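PDB 5JK0: tyrosine recombinase XerH from Helicobacter pylori, which cuts and rejoins DNA as a site-specific tyrosine recombinase and takes part in chromosome segregation. Local coordinates for residues 326-331 with 337-342; 234-239 with 244-249; 90-93 with 97-100. All coordinates share one frame; numbering follows the deposited sequence.

In the fold
Interactions 1 and 2 belong to the tyrosine recombinase catalytic domain. Interaction 3 lies in the core-binding domain, with its centre more than 50 Å from the centres of the other two. Interaction 1 is buried and joins two short helices beside bound DNA. No direct hydrogen bond crosses it; apolar packing and one water do the work. Interaction 2 is partly buried and pairs two strands of a hairpin through backbone hydrogen bonds. Its centre is about 17 Å from that of interaction 1, and the two share no element. Interaction 3 is a surface contact, where one arginine side chain and one backbone bond tie a loop to the helix before it.

Interaction 1 of 3, residues 326-331 with 337-342; sequences DLILVQ and ASLNTS. With nucleotides of chain H.
Gln331 and Leu339 carry this contact, their side chains crossing at about a right angle. Gln331 has CG anti to its backbone N (chi1 178°) and stays extended to CD, which carries the amide across the leucine branch. Its OE1 comes 3.3 Å from Leu339 CD2, a packing contact. Its NE2 makes a weak bond to a water, 2.9 Å away. That water donates to Ala337 O and so bridges the two segments. Leu339 CD1 also reaches Ile328 CD1 at 4.2 Å.

Ser342, on the same short helix as Leu339, points at helix 327-334. Its CB packs on Leu327 CD1 at 3.9 Å and on Val330 CG1 at 4.0 Å. Its OG, anti to the carbonyl carbon (chi1 -56°), lies beside Gln331 CA and CB and is hydrogen-bonded to ND1 of His336, a predicted active-site residue. Ala337 N gives a 2.7 Å bond to OP1 of DT14 of chain H, and Thr341 OG1 bonds to its OP2 at 3.3 Å. Ser338 OG caps the short helix through Asn340 N and also meets Asn340 of the second subunit. Packed on helix 327-334, residues 337-342 form a DNA-contacting turn of the tyrosine recombinase catalytic domain, shortly before the predicted nucleophile Tyr345.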
loop_
_atom_site.group_PDB
_atom_site.type_symbol
_atom_site.label_atom_id
_atom_site.label_comp_id
_atom_site.label_asym_id
_atom_site.label_seq_id
_atom_site.Cartn_x
_atom_site.Cartn_y
_atom_site.Cartn_z
ATOM N N ASP D 326 -11.624 26.662 3.712
ATOM C CA ASP D 326 -12.864 26.089 3.206
ATOM C C ASP D 326 -12.562 25.171 2.025
ATOM O O ASP D 326 -12.234 25.638 0.934
ATOM C CB ASP D 326 -13.836 27.198 2.798
ATOM C CG ASP D 326 -15.266 26.707 2.656
ATOM O OD1 ASP D 326 -15.469 25.520 2.326
ATOM O OD2 ASP D 326 -16.193 27.515 2.873
ATOM N N LEU D 327 -12.679 23.867 2.251
ATOM C CA LEU D 327 -12.332 22.880 1.235
ATOM C C LEU D 327 -13.293 22.926 0.049
ATOM O O LEU D 327 -12.884 22.735 -1.097
ATOM C CB LEU D 327 -12.312 21.478 1.846
ATOM C CG LEU D 327 -11.530 20.416 1.072
ATOM C CD1 LEU D 327 -10.087 20.855 0.876
ATOM C CD2 LEU D 327 -11.590 19.082 1.794
ATOM N N ILE D 328 -14.567 23.181 0.328
ATOM C CA ILE D 328 -15.572 23.310 -0.723
ATOM C C ILE D 328 -15.278 24.530 -1.597
ATOM O O ILE D 328 -15.432 24.485 -2.819
ATOM C CB ILE D 328 -16.995 23.422 -0.134
ATOM C CG1 ILE D 328 -17.344 22.162 0.662
ATOM C CG2 ILE D 328 -18.022 23.641 -1.236
ATOM C CD1 ILE D 328 -17.441 20.912 -0.184
ATOM N N LEU D 329 -14.841 25.613 -0.961
ATOM C CA LEU D 329 -14.491 26.839 -1.673
ATOM C C LEU D 329 -13.311 26.614 -2.614
ATOM O O LEU D 329 -13.266 27.171 -3.710
ATOM C CB LEU D 329 -14.167 27.958 -0.681
ATOM C CG LEU D 329 -13.806 29.322 -1.272
ATOM C CD1 LEU D 329 -14.952 29.858 -2.116
ATOM C CD2 LEU D 329 -13.440 30.307 -0.171
ATOM N N VAL D 330 -12.359 25.796 -2.177
ATOM C CA VAL D 330 -11.202 25.452 -2.997
ATOM C C VAL D 330 -11.637 24.689 -4.242
ATOM O O VAL D 330 -11.169 24.966 -5.348
ATOM C CB VAL D 330 -10.181 24.609 -2.207
ATOM C CG1 VAL D 330 -9.088 24.081 -3.128
ATOM C CG2 VAL D 330 -9.581 25.428 -1.074
ATOM N N GLN D 331 -12.543 23.736 -4.054
ATOM C CA GLN D 331 -13.055 22.930 -5.156
ATOM C C GLN D 331 -13.765 23.784 -6.201
ATOM O O GLN D 331 -13.528 23.638 -7.401
ATOM C CB GLN D 331 -14.011 21.858 -4.633
ATOM C CG GLN D 331 -14.620 21.000 -5.726
ATOM C CD GLN D 331 -15.681 20.051 -5.204
ATOM O OE1 GLN D 331 -16.296 20.299 -4.167
ATOM N NE2 GLN D 331 -15.897 18.955 -5.923
ATOM N N ALA D 337 -13.144 18.368 -9.978
ATOM C CA ALA D 337 -14.288 17.465 -10.022
ATOM C C ALA D 337 -14.295 16.566 -8.793
ATOM O O ALA D 337 -15.350 16.119 -8.344
ATOM C CB ALA D 337 -14.267 16.633 -11.294
ATOM N N SER D 338 -13.110 16.308 -8.252
ATOM C CA SER D 338 -12.972 15.468 -7.068
ATOM C C SER D 338 -12.365 16.245 -5.907
ATOM O O SER D 338 -11.454 17.051 -6.094
ATOM C CB SER D 338 -12.115 14.241 -7.378
ATOM O OG SER D 338 -11.872 13.484 -6.205
ATOM N N LEU D 339 -12.871 15.992 -4.705
ATOM C CA LEU D 339 -12.363 16.646 -3.506
ATOM C C LEU D 339 -11.075 15.992 -3.016
ATOM O O LEU D 339 -10.403 16.515 -2.128
ATOM C CB LEU D 339 -13.419 16.629 -2.401
ATOM C CG LEU D 339 -14.519 17.680 -2.554
ATOM C CD1 LEU D 339 -15.709 17.342 -1.678
ATOM C CD2 LEU D 339 -13.975 19.055 -2.208
ATOM N N ASN D 340 -10.736 14.846 -3.599
ATOM C CA ASN D 340 -9.469 14.191 -3.305
ATOM C C ASN D 340 -8.305 15.008 -3.852
ATOM O O ASN D 340 -7.173 14.890 -3.386
ATOM C CB ASN D 340 -9.441 12.776 -3.883
ATOM C CG ASN D 340 -10.465 11.863 -3.239
ATOM O OD1 ASN D 340 -10.791 12.012 -2.060
ATOM N ND2 ASN D 340 -10.976 10.911 -4.009
ATOM N N THR D 341 -8.600 15.837 -4.848
ATOM C CA THR D 341 -7.615 16.747 -5.419
ATOM C C THR D 341 -7.449 17.973 -4.526
ATOM O O THR D 341 -6.333 18.429 -4.279
ATOM C CB THR D 341 -8.019 17.196 -6.837
ATOM O OG1 THR D 341 -8.196 16.046 -7.673
ATOM C CG2 THR D 341 -6.954 18.100 -7.440
ATOM N N SER D 342 -8.572 18.495 -4.042
ATOM C CA SER D 342 -8.572 19.671 -3.177
ATOM C C SER D 342 -7.911 19.380 -1.832
ATOM O O SER D 342 -7.328 20.268 -1.211
ATOM C CB SER D 342 -10.002 20.170 -2.958
ATOM O OG SER D 342 -10.644 20.444 -4.191
ATOM P P DT H 14 -10.574 16.769 -11.615
ATOM O OP1 DT H 14 -11.422 17.921 -11.993
ATOM O OP2 DT H 14 -10.203 16.568 -10.197
ATOM O "O5'" DT H 14 -11.254 15.420 -12.145
ATOM C "C5'" DT H 14 -11.342 15.175 -13.544
ATOM C "C4'" DT H 14 -11.858 13.774 -13.824
ATOM O "O4'" DT H 14 -10.844 12.795 -13.480
ATOM C "C3'" DT H 14 -13.121 13.377 -13.046
ATOM O "O3'" DT H 14 -14.119 12.916 -13.945
ATOM C "C2'" DT H 14 -12.643 12.257 -12.116
ATOM C "C1'" DT H 14 -11.473 11.684 -12.898
ATOM N N1 DT H 14 -10.484 10.957 -12.047
ATOM C C2 DT H 14 -10.474 9.581 -12.059
ATOM O O2 DT H 14 -11.232 8.913 -12.738
ATOM N N3 DT H 14 -9.535 9.009 -11.243
ATOM C C4 DT H 14 -8.624 9.660 -10.431
ATOM O O4 DT H 14 -7.817 9.054 -9.733
ATOM C C5 DT H 14 -8.690 11.103 -10.464
ATOM C C7 DT H 14 -7.751 11.918 -9.625
ATOM C C6 DT H 14 -9.607 11.675 -11.261
HETATM O O HOH W 1 -16.590 16.152 -5.935
#

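Interaction 2 of 3, residues 234-239 with 244-249; sequences TILIKG and YRAVML
Arg245 and Ile237 form a hydrogen-bonded pair of an antiparallel hairpin, with their side chains side by side on the face they share with Ile235 and Val247. From CB, the Arg245 chain turns to put CG between the backbone N and the carbonyl carbon (chi1 81°). CG comes 4.1 Å from Ile237 CB. The chain then runs extended to NE, which is 4.0 Å from Ile237 CD1. That methyl lies over one face of the guanidinium, close to CZ and 3.8 Å from NH2. The tip ends in polar partners: NH2 makes a salt bridge with Glu217, and NH1 bonds to the carbonyl of Ala333.

On the other face, Lys238 CA sits over the Tyr244 ring, 3.8 Å from its centroid, as a CH-pi contact. Lys238 CB packs against ring atom CE2 at 3.7 Å. Next to it, Leu236 CD2 meets Ala246 CB at 3.8 Å.

Four backbone bonds join the strands and set their register, including Ile237 N to Arg245 O at 2.8 Å. Apolar contact on one side of the guanidinium and polar partners at its tip should hold Arg245 in place, close to the predicted catalytic Arg313.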
loop_
_atom_site.group_PDB
_atom_site.type_symbol
_atom_site.label_atom_id
_atom_site.label_comp_id
_atom_site.label_asym_id
_atom_site.label_seq_id
_atom_site.Cartn_x
_atom_site.Cartn_y
_atom_site.Cartn_z
ATOM N N THR D 234 -16.707 38.786 -13.592
ATOM C CA THR D 234 -17.121 37.389 -13.590
ATOM C C THR D 234 -16.712 36.748 -14.911
ATOM O O THR D 234 -17.284 37.045 -15.959
ATOM C CB THR D 234 -18.638 37.235 -13.383
ATOM O OG1 THR D 234 -18.994 37.711 -12.079
ATOM C CG2 THR D 234 -19.045 35.776 -13.508
ATOM N N ILE D 235 -15.710 35.878 -14.855
ATOM C CA ILE D 235 -15.160 35.269 -16.059
ATOM C C ILE D 235 -15.668 33.846 -16.254
ATOM O O ILE D 235 -15.470 32.982 -15.399
ATOM C CB ILE D 235 -13.621 35.249 -16.020
ATOM C CG1 ILE D 235 -13.079 36.645 -15.704
ATOM C CG2 ILE D 235 -13.060 34.732 -17.337
ATOM C CD1 ILE D 235 -11.579 36.689 -15.529
ATOM N N LEU D 236 -16.327 33.610 -17.384
ATOM C CA LEU D 236 -16.847 32.287 -17.706
ATOM C C LEU D 236 -15.846 31.488 -18.532
ATOM O O LEU D 236 -15.309 31.983 -19.523
ATOM C CB LEU D 236 -18.177 32.399 -18.452
ATOM C CG LEU D 236 -19.341 33.002 -17.664
ATOM C CD1 LEU D 236 -20.589 33.088 -18.532
ATOM C CD2 LEU D 236 -19.614 32.193 -16.406
ATOM N N ILE D 237 -15.603 30.251 -18.116
ATOM C CA ILE D 237 -14.648 29.385 -18.795
ATOM C C ILE D 237 -15.342 28.159 -19.379
ATOM O O ILE D 237 -16.025 27.425 -18.665
ATOM C CB ILE D 237 -13.530 28.927 -17.841
ATOM C CG1 ILE D 237 -12.937 30.127 -17.100
ATOM C CG2 ILE D 237 -12.453 28.174 -18.606
ATOM C CD1 ILE D 237 -11.886 29.752 -16.079
ATOM N N LYS D 238 -15.164 27.944 -20.679
ATOM C CA LYS D 238 -15.797 26.820 -21.362
ATOM C C LYS D 238 -15.216 25.486 -20.901
ATOM O O LYS D 238 -14.000 25.331 -20.797
ATOM C CB LYS D 238 -15.644 26.960 -22.878
ATOM C CG LYS D 238 -16.379 25.893 -23.671
ATOM C CD LYS D 238 -16.169 26.066 -25.166
ATOM C CE LYS D 238 -16.951 25.024 -25.951
ATOM N NZ LYS D 238 -16.579 23.638 -25.554
ATOM N N GLY D 239 -16.095 24.528 -20.624
ATOM C CA GLY D 239 -15.676 23.218 -20.164
ATOM C C GLY D 239 -16.094 22.101 -21.101
ATOM O O GLY D 239 -16.204 22.302 -22.310
ATOM N N TYR D 244 -19.988 25.372 -18.510
ATOM C CA TYR D 244 -19.152 26.527 -18.202
ATOM C C TYR D 244 -18.950 26.659 -16.697
ATOM O O TYR D 244 -19.889 26.488 -15.922
ATOM C CB TYR D 244 -19.776 27.813 -18.752
ATOM C CG TYR D 244 -19.489 28.089 -20.213
ATOM C CD1 TYR D 244 -20.155 27.397 -21.216
ATOM C CD2 TYR D 244 -18.566 29.057 -20.588
ATOM C CE1 TYR D 244 -19.901 27.653 -22.552
ATOM C CE2 TYR D 244 -18.306 29.322 -21.920
ATOM C CZ TYR D 244 -18.976 28.615 -22.898
ATOM O OH TYR D 244 -18.719 28.875 -24.225
ATOM N N ARG D 245 -17.724 26.959 -16.285
ATOM C CA ARG D 245 -17.452 27.242 -14.881
ATOM C C ARG D 245 -17.079 28.712 -14.726
ATOM O O ARG D 245 -16.599 29.343 -15.669
ATOM C CB ARG D 245 -16.342 26.336 -14.338
ATOM C CG ARG D 245 -14.923 26.783 -14.662
ATOM C CD ARG D 245 -13.912 25.826 -14.047
ATOM N NE ARG D 245 -12.540 26.311 -14.159
ATOM C CZ ARG D 245 -11.903 26.983 -13.205
ATOM N NH1 ARG D 245 -12.514 27.253 -12.060
ATOM N NH2 ARG D 245 -10.653 27.383 -13.392
ATOM N N ALA D 246 -17.304 29.259 -13.537
ATOM C CA ALA D 246 -17.114 30.686 -13.322
ATOM C C ALA D 246 -16.052 30.986 -12.271
ATOM O O ALA D 246 -15.907 30.262 -11.287
ATOM C CB ALA D 246 -18.433 31.334 -12.929
ATOM N N VAL D 247 -15.308 32.064 -12.501
ATOM C CA VAL D 247 -14.359 32.575 -11.524
ATOM C C VAL D 247 -14.573 34.075 -11.361
ATOM O O VAL D 247 -15.023 34.751 -12.289
ATOM C CB VAL D 247 -12.896 32.297 -11.934
ATOM C CG1 VAL D 247 -12.609 30.803 -11.914
ATOM C CG2 VAL D 247 -12.601 32.887 -13.305
ATOM N N MET D 248 -14.264 34.595 -10.178
ATOM C CA MET D 248 -14.421 36.019 -9.922
ATOM C C MET D 248 -13.075 36.677 -9.646
ATOM O O MET D 248 -12.166 36.056 -9.096
ATOM C CB MET D 248 -15.379 36.256 -8.754
ATOM C CG MET D 248 -16.804 35.800 -9.027
ATOM S SD MET D 248 -17.944 36.197 -7.687
ATOM C CE MET D 248 -17.912 37.986 -7.731
ATOM N N LEU D 249 -12.958 37.942 -10.036
ATOM C CA LEU D 249 -11.715 38.688 -9.890
ATOM C C LEU D 249 -12.001 40.177 -9.728
ATOM O O LEU D 249 -12.757 40.757 -10.507
ATOM C CB LEU D 249 -10.803 38.443 -11.095
ATOM C CG LEU D 249 -9.562 39.325 -11.249
ATOM C CD1 LEU D 249 -8.702 39.279 -10.000
ATOM C CD2 LEU D 249 -8.759 38.898 -12.467
#

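Interaction 3 of 3, residues 90-93 with 97-100; sequences ARLI and LAFN
This is a surface contact in the core-binding domain, where the C-terminal part of helix 74-93 is tied to the loop that follows it. Arg91 holds the loop with both its backbone and its side chain. Its carbonyl O accepts from Phe99 N at 2.6 Å.

The side chain makes the second grip. With chi1 at 81°, CG of Arg91 sits flanked by both backbone branches, and from there the chain is stretched out to NE. This carries CG and CD past Phe99 O, with CD 3.4 Å from that oxygen. At the end, NH1 bonds to two oxygens, both near the guanidinium plane. Phe99 O is 2.9 Å from NH1, which approaches from above the carbonyl plane. Asn100 OD1 is 3.1 Å from NH1, which here lies on a lone pair in the plane of the amide carbonyl. The guanidinium and amide planes are 67° apart. These two bonds should limit rotation of the group.

Leu92 CD2 covers one face of the Arg91 guanidinium within the same segment. It also meets Ala98 CB at 4.1 Å, an apolar contact across the two segments. Phe99 CB packs on Arg91 CB at 3.9 Å.

Arg91 NE has a further, weak bond to Thr13, near the start of helix 12-30. The Phe99 side chain touches Thr94 and Asn104 in the same connection. Ala90 and Ile93 pack on Phe43 and Asn47 of the third subunit. The joint thus sits between the C-terminal part of helix 74-93 and the loop leading to helix 107-117.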
loop_
_atom_site.group_PDB
_atom_site.type_symbol
_atom_site.label_atom_id
_atom_site.label_comp_id
_atom_site.label_asym_id
_atom_site.label_seq_id
_atom_site.Cartn_x
_atom_site.Cartn_y
_atom_site.Cartn_z
ATOM N N ALA D 90 14.050 -7.938 -32.140
ATOM C CA ALA D 90 14.158 -8.877 -31.028
ATOM C C ALA D 90 13.588 -10.251 -31.369
ATOM O O ALA D 90 14.027 -11.261 -30.820
ATOM C CB ALA D 90 13.466 -8.320 -29.793
ATOM N N ARG D 91 12.614 -10.291 -32.274
ATOM C CA ARG D 91 11.961 -11.548 -32.626
ATOM C C ARG D 91 12.917 -12.504 -33.338
ATOM O O ARG D 91 12.650 -13.702 -33.434
ATOM C CB ARG D 91 10.735 -11.298 -33.509
ATOM C CG ARG D 91 11.063 -11.073 -34.979
ATOM C CD ARG D 91 9.807 -11.060 -35.836
ATOM N NE ARG D 91 10.121 -11.081 -37.263
ATOM C CZ ARG D 91 10.289 -12.190 -37.974
ATOM N NH1 ARG D 91 10.174 -13.377 -37.392
ATOM N NH2 ARG D 91 10.575 -12.118 -39.266
ATOM N N LEU D 92 14.032 -11.971 -33.829
ATOM C CA LEU D 92 14.983 -12.761 -34.599
ATOM C C LEU D 92 16.157 -13.265 -33.764
ATOM O O LEU D 92 16.773 -14.274 -34.104
ATOM C CB LEU D 92 15.515 -11.941 -35.778
ATOM C CG LEU D 92 14.499 -11.489 -36.829
ATOM C CD1 LEU D 92 15.180 -10.653 -37.902
ATOM C CD2 LEU D 92 13.797 -12.689 -37.446
ATOM N N ILE D 93 16.474 -12.564 -32.678
ATOM C CA ILE D 93 17.693 -12.864 -31.929
ATOM C C ILE D 93 17.500 -13.024 -30.421
ATOM O O ILE D 93 18.476 -13.037 -29.673
ATOM C CB ILE D 93 18.761 -11.770 -32.151
ATOM C CG1 ILE D 93 18.235 -10.410 -31.692
ATOM C CG2 ILE D 93 19.190 -11.721 -33.612
ATOM C CD1 ILE D 93 19.224 -9.280 -31.886
ATOM N N LEU D 97 15.858 -20.098 -31.907
ATOM C CA LEU D 97 14.751 -20.095 -32.852
ATOM C C LEU D 97 14.078 -18.728 -32.846
ATOM O O LEU D 97 13.836 -18.152 -31.786
ATOM C CB LEU D 97 13.734 -21.191 -32.519
ATOM C CG LEU D 97 14.139 -22.654 -32.742
ATOM C CD1 LEU D 97 14.838 -22.829 -34.085
ATOM C CD2 LEU D 97 15.000 -23.186 -31.603
ATOM N N ALA D 98 13.782 -18.212 -34.032
ATOM C CA ALA D 98 13.167 -16.897 -34.158
ATOM C C ALA D 98 11.678 -16.949 -33.837
ATOM O O ALA D 98 11.023 -17.971 -34.041
ATOM C CB ALA D 98 13.387 -16.345 -35.558
ATOM N N PHE D 99 11.152 -15.840 -33.326
ATOM C CA PHE D 99 9.722 -15.710 -33.082
ATOM C C PHE D 99 9.016 -15.324 -34.375
ATOM O O PHE D 99 9.072 -14.170 -34.799
ATOM C CB PHE D 99 9.445 -14.672 -31.992
ATOM C CG PHE D 99 9.999 -15.044 -30.644
ATOM C CD1 PHE D 99 10.180 -16.372 -30.294
ATOM C CD2 PHE D 99 10.338 -14.062 -29.727
ATOM C CE1 PHE D 99 10.687 -16.713 -29.055
ATOM C CE2 PHE D 99 10.845 -14.398 -28.487
ATOM C CZ PHE D 99 11.020 -15.725 -28.150
ATOM N N ASN D 100 8.351 -16.291 -34.999
ATOM C CA ASN D 100 7.751 -16.074 -36.310
ATOM C C ASN D 100 6.246 -15.813 -36.266
ATOM O O ASN D 100 5.584 -15.819 -37.303
ATOM C CB ASN D 100 8.034 -17.275 -37.217
ATOM C CG ASN D 100 9.511 -17.452 -37.507
ATOM O OD1 ASN D 100 10.257 -16.478 -37.611
ATOM N ND2 ASN D 100 9.944 -18.701 -37.638
HETATM O O HOH W 2 14.281 -15.351 -31.004
#